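Putative SAM-dependent O-methyltranferase (Podospora anserina, PDB 4YMH) probably transfers a methyl group from S-adenosylmethionine to an oxygen of a substrate. Local coordinates at residues 218-223 against 228-233. Numbering follows the deposited sequence.
Sequences DVLLLP and VTQIRW
Asp218 and Arg232 form a hydrogen-bonded antiparallel pair, their backbones exchanging two bonds and their side chains lying alongside on the same face of the sheet. Arg232 NH1 reaches Asp218 OD2 at 3.0 Å in a salt bridge, but the N-H...O angle of 124° makes the hydrogen bond weak; OD2 sits at the guanidinium edge, near its plane. Chi1 at 66° brings Arg232 CG to 3.8 Å from Asp218 CB; beyond the bend at chi3, the turn at chi4 returns NH1 to the carboxylate. Leu220 with Gln230 and Leu222 with Val228 repeat the two-bond pattern. On this face Gln230, extended beyond CG, runs alongside Leu220 and crosses Leu222: OE1 is 3.8 Å from Leu220 CD2, and NE2 3.4 Å from Leu222 CD2. The other face carries the non-hydrogen-bonded pairs, where Thr229 spreads its two branches: OG1 approaches Leu221 CD1 at 3.3 Å, and CG2, anti to the backbone N, meets Val219 CG1 at 3.7 Å.

Leu211 of helix 194-212 packs on Val219, Thr229 and Ile231, while strand 228-233 continues the sheet through backbone bonds to Cys171 and Ile169. Strand 217-222, at the edge of the sheet within this chain, meets the second subunit, whose Ser24 OG hydrogen-bonds Leu221 N. Arg232 NH2 forms a further salt bridge with Asp235 OD1, and Lys234 NZ one with Asp218 OD1. An alanine at Arg232 would probably cost Asp235 its salt bridge and Asp218 OD2 its NH1, with Lys234 still paired to OD1. This hairpin supplies the last two strands of the class I methyltransferase sheet, order 3-2-1-4-5-7-6, with 228-233 antiparallel to both neighbours; six main-chain bonds join it, and the bent geometry at NH1 suggests that the salt bridge probably contributes more through charge attraction than through a directed hydrogen bond.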
ATOM      1  N   ASP A 218      -5.243  14.219   4.955  1.00 21.09           N
ATOM      2  CA  ASP A 218      -5.596  12.866   5.385  1.00 21.70           C
ATOM      3  C   ASP A 218      -4.325  12.026   5.429  1.00 17.11           C
ATOM      4  O   ASP A 218      -3.476  12.112   4.526  1.00 18.28           O
ATOM      5  CB  ASP A 218      -6.616  12.205   4.441  1.00 24.34           C
ATOM      6  CG  ASP A 218      -8.024  12.759   4.600  1.00 31.80           C
ATOM      7  OD1 ASP A 218      -8.356  13.291   5.687  1.00 30.60           O
ATOM      8  OD2 ASP A 218      -8.804  12.649   3.627  1.00 35.75           O
ATOM      9  N   VAL A 219      -4.207  11.211   6.476  1.00 15.79           N
ATOM     10  CA  VAL A 219      -3.012  10.415   6.716  1.00 15.72           C
ATOM     11  C   VAL A 219      -3.318   8.932   6.851  1.00 15.44           C
ATOM     12  O   VAL A 219      -4.295   8.535   7.509  1.00 19.32           O
ATOM     13  CB  VAL A 219      -2.285  10.874   8.005  1.00 22.81           C
ATOM     14  CG1 VAL A 219      -1.029  10.029   8.255  1.00 20.70           C
ATOM     15  CG2 VAL A 219      -1.958  12.368   7.942  1.00 22.50           C
ATOM     16  N   LEU A 220      -2.482   8.111   6.228  1.00 16.31           N
ATOM     17  CA  LEU A 220      -2.551   6.672   6.453  1.00 17.88           C
ATOM     18  C   LEU A 220      -1.158   6.135   6.659  1.00 17.32           C
ATOM     19  O   LEU A 220      -0.334   6.184   5.741  1.00 16.58           O
ATOM     20  CB  LEU A 220      -3.197   5.945   5.277  1.00 15.77           C
ATOM     21  CG  LEU A 220      -3.162   4.427   5.428  1.00 16.66           C
ATOM     22  CD1 LEU A 220      -4.074   4.029   6.606  1.00 21.50           C
ATOM     23  CD2 LEU A 220      -3.615   3.740   4.135  1.00 21.91           C
ATOM     24  N   LEU A 221      -0.901   5.622   7.854  1.00 13.42           N
ATOM     25  CA  LEU A 221       0.375   4.990   8.153  1.00 15.86           C
ATOM     26  C   LEU A 221       0.244   3.513   7.842  1.00 17.38           C
ATOM     27  O   LEU A 221      -0.331   2.746   8.609  1.00 18.01           O
ATOM     28  CB  LEU A 221       0.784   5.230   9.612  1.00 19.76           C
ATOM     29  CG  LEU A 221       2.118   4.604  10.053  1.00 19.40           C
ATOM     30  CD1 LEU A 221       3.218   4.741   9.003  1.00 19.13           C
ATOM     31  CD2 LEU A 221       2.584   5.189  11.416  1.00 18.11           C
ATOM     32  N   LEU A 222       0.749   3.149   6.668  1.00 18.67           N
ATOM     33  CA  LEU A 222       0.659   1.801   6.114  1.00 18.06           C
ATOM     34  C   LEU A 222       1.754   0.877   6.638  1.00 18.92           C
ATOM     35  O   LEU A 222       2.960   1.166   6.471  1.00 17.50           O
ATOM     36  CB  LEU A 222       0.729   1.892   4.591  1.00 22.78           C
ATOM     37  CG  LEU A 222       0.040   0.808   3.771  1.00 29.24           C
ATOM     38  CD1 LEU A 222      -1.430   0.758   4.136  1.00 29.08           C
ATOM     39  CD2 LEU A 222       0.230   1.087   2.287  1.00 28.15           C
ATOM     40  N   PRO A 223       1.352  -0.244   7.272  1.00 18.75           N
ATOM     41  CA  PRO A 223       2.343  -1.156   7.856  1.00 17.55           C
ATOM     42  C   PRO A 223       2.937  -2.079   6.786  1.00 20.53           C
ATOM     43  O   PRO A 223       2.743  -3.304   6.812  1.00 19.25           O
ATOM     44  CB  PRO A 223       1.537  -1.943   8.894  1.00 17.97           C
ATOM     45  CG  PRO A 223       0.153  -2.011   8.279  1.00 16.46           C
ATOM     46  CD  PRO A 223      -0.034  -0.693   7.528  1.00 21.82           C
ATOM     47  N   VAL A 228       5.216   3.029   5.792  1.00 17.30           N
ATOM     48  CA  VAL A 228       5.060   4.042   4.750  1.00 15.19           C
ATOM     49  C   VAL A 228       3.891   4.953   5.076  1.00 15.18           C
ATOM     50  O   VAL A 228       2.751   4.501   5.125  1.00 16.34           O
ATOM     51  CB  VAL A 228       4.833   3.407   3.372  1.00 14.02           C
ATOM     52  CG1 VAL A 228       4.574   4.494   2.310  1.00 13.94           C
ATOM     53  CG2 VAL A 228       6.031   2.507   2.998  1.00 12.98           C
ATOM     54  N   THR A 229       4.171   6.226   5.321  1.00 14.75           N
ATOM     55  CA  THR A 229       3.092   7.164   5.559  1.00 15.92           C
ATOM     56  C   THR A 229       2.602   7.760   4.241  1.00 17.54           C
ATOM     57  O   THR A 229       3.372   8.350   3.494  1.00 18.40           O
ATOM     58  CB  THR A 229       3.507   8.291   6.518  1.00 21.69           C
ATOM     59  OG1 THR A 229       3.975   7.715   7.754  1.00 21.78           O
ATOM     60  CG2 THR A 229       2.317   9.172   6.801  1.00 20.73           C
ATOM     61  N   GLN A 230       1.313   7.579   3.956  1.00 16.28           N
ATOM     62  CA  GLN A 230       0.654   8.193   2.798  1.00 15.43           C
ATOM     63  C   GLN A 230      -0.036   9.467   3.248  1.00 17.62           C
ATOM     64  O   GLN A 230      -0.785   9.463   4.233  1.00 15.97           O
ATOM     65  CB  GLN A 230      -0.385   7.238   2.174  1.00 13.63           C
ATOM     66  CG  GLN A 230       0.212   5.912   1.724  1.00 21.52           C
ATOM     67  CD  GLN A 230      -0.795   4.996   1.053  1.00 24.93           C
ATOM     68  OE1 GLN A 230      -1.991   5.281   1.009  1.00 25.66           O
ATOM     69  NE2 GLN A 230      -0.305   3.895   0.512  1.00 24.35           N
ATOM     70  N   ILE A 231       0.191  10.552   2.525  1.00 18.06           N
ATOM     71  CA  ILE A 231      -0.411  11.834   2.878  1.00 16.29           C
ATOM     72  C   ILE A 231      -1.118  12.406   1.657  1.00 19.48           C
ATOM     73  O   ILE A 231      -0.540  12.440   0.570  1.00 17.93           O
ATOM     74  CB  ILE A 231       0.641  12.842   3.385  1.00 18.41           C
ATOM     75  CG1 ILE A 231       1.432  12.263   4.568  1.00 16.19           C
ATOM     76  CG2 ILE A 231      -0.028  14.156   3.765  1.00 19.01           C
ATOM     77  CD1 ILE A 231       2.613  13.150   5.014  1.00 15.26           C
ATOM     78  N   ARG A 232      -2.362  12.848   1.828  1.00 17.32           N
ATOM     79  CA  ARG A 232      -3.050  13.540   0.731  1.00 17.57           C
ATOM     80  C   ARG A 232      -3.728  14.782   1.275  1.00 19.12           C
ATOM     81  O   ARG A 232      -3.939  14.894   2.474  1.00 18.08           O
ATOM     82  CB  ARG A 232      -4.085  12.626   0.049  1.00 19.65           C
ATOM     83  CG  ARG A 232      -5.254  12.234   0.942  1.00 19.20           C
ATOM     84  CD  ARG A 232      -6.298  11.340   0.238  1.00 22.26           C
ATOM     85  NE  ARG A 232      -7.051  12.064  -0.791  1.00 23.03           N
ATOM     86  CZ  ARG A 232      -8.218  12.678  -0.589  1.00 24.55           C
ATOM     87  NH1 ARG A 232      -8.801  12.660   0.611  1.00 27.84           N
ATOM     88  NH2 ARG A 232      -8.809  13.315  -1.590  1.00 28.48           N
ATOM     89  N   TRP A 233      -4.073  15.723   0.409  1.00 17.25           N
ATOM     90  CA  TRP A 233      -4.955  16.800   0.840  1.00 20.00           C
ATOM     91  C   TRP A 233      -6.311  16.207   1.202  1.00 23.04           C
ATOM     92  O   TRP A 233      -6.815  15.335   0.478  1.00 21.37           O
ATOM     93  CB  TRP A 233      -5.155  17.846  -0.260  1.00 23.78           C
ATOM     94  CG  TRP A 233      -3.932  18.582  -0.723  1.00 21.91           C
ATOM     95  CD1 TRP A 233      -3.277  18.413  -1.911  1.00 23.34           C
ATOM     96  CD2 TRP A 233      -3.248  19.637  -0.035  1.00 18.66           C
ATOM     97  NE1 TRP A 233      -2.225  19.289  -1.998  1.00 23.87           N
ATOM     98  CE2 TRP A 233      -2.180  20.049  -0.861  1.00 27.29           C
ATOM     99  CE3 TRP A 233      -3.430  20.269   1.201  1.00 21.12           C
ATOM    100  CZ2 TRP A 233      -1.299  21.067  -0.493  1.00 29.13           C
ATOM    101  CZ3 TRP A 233      -2.545  21.286   1.569  1.00 22.27           C
ATOM    102  CH2 TRP A 233      -1.500  21.671   0.722  1.00 28.86           C
TER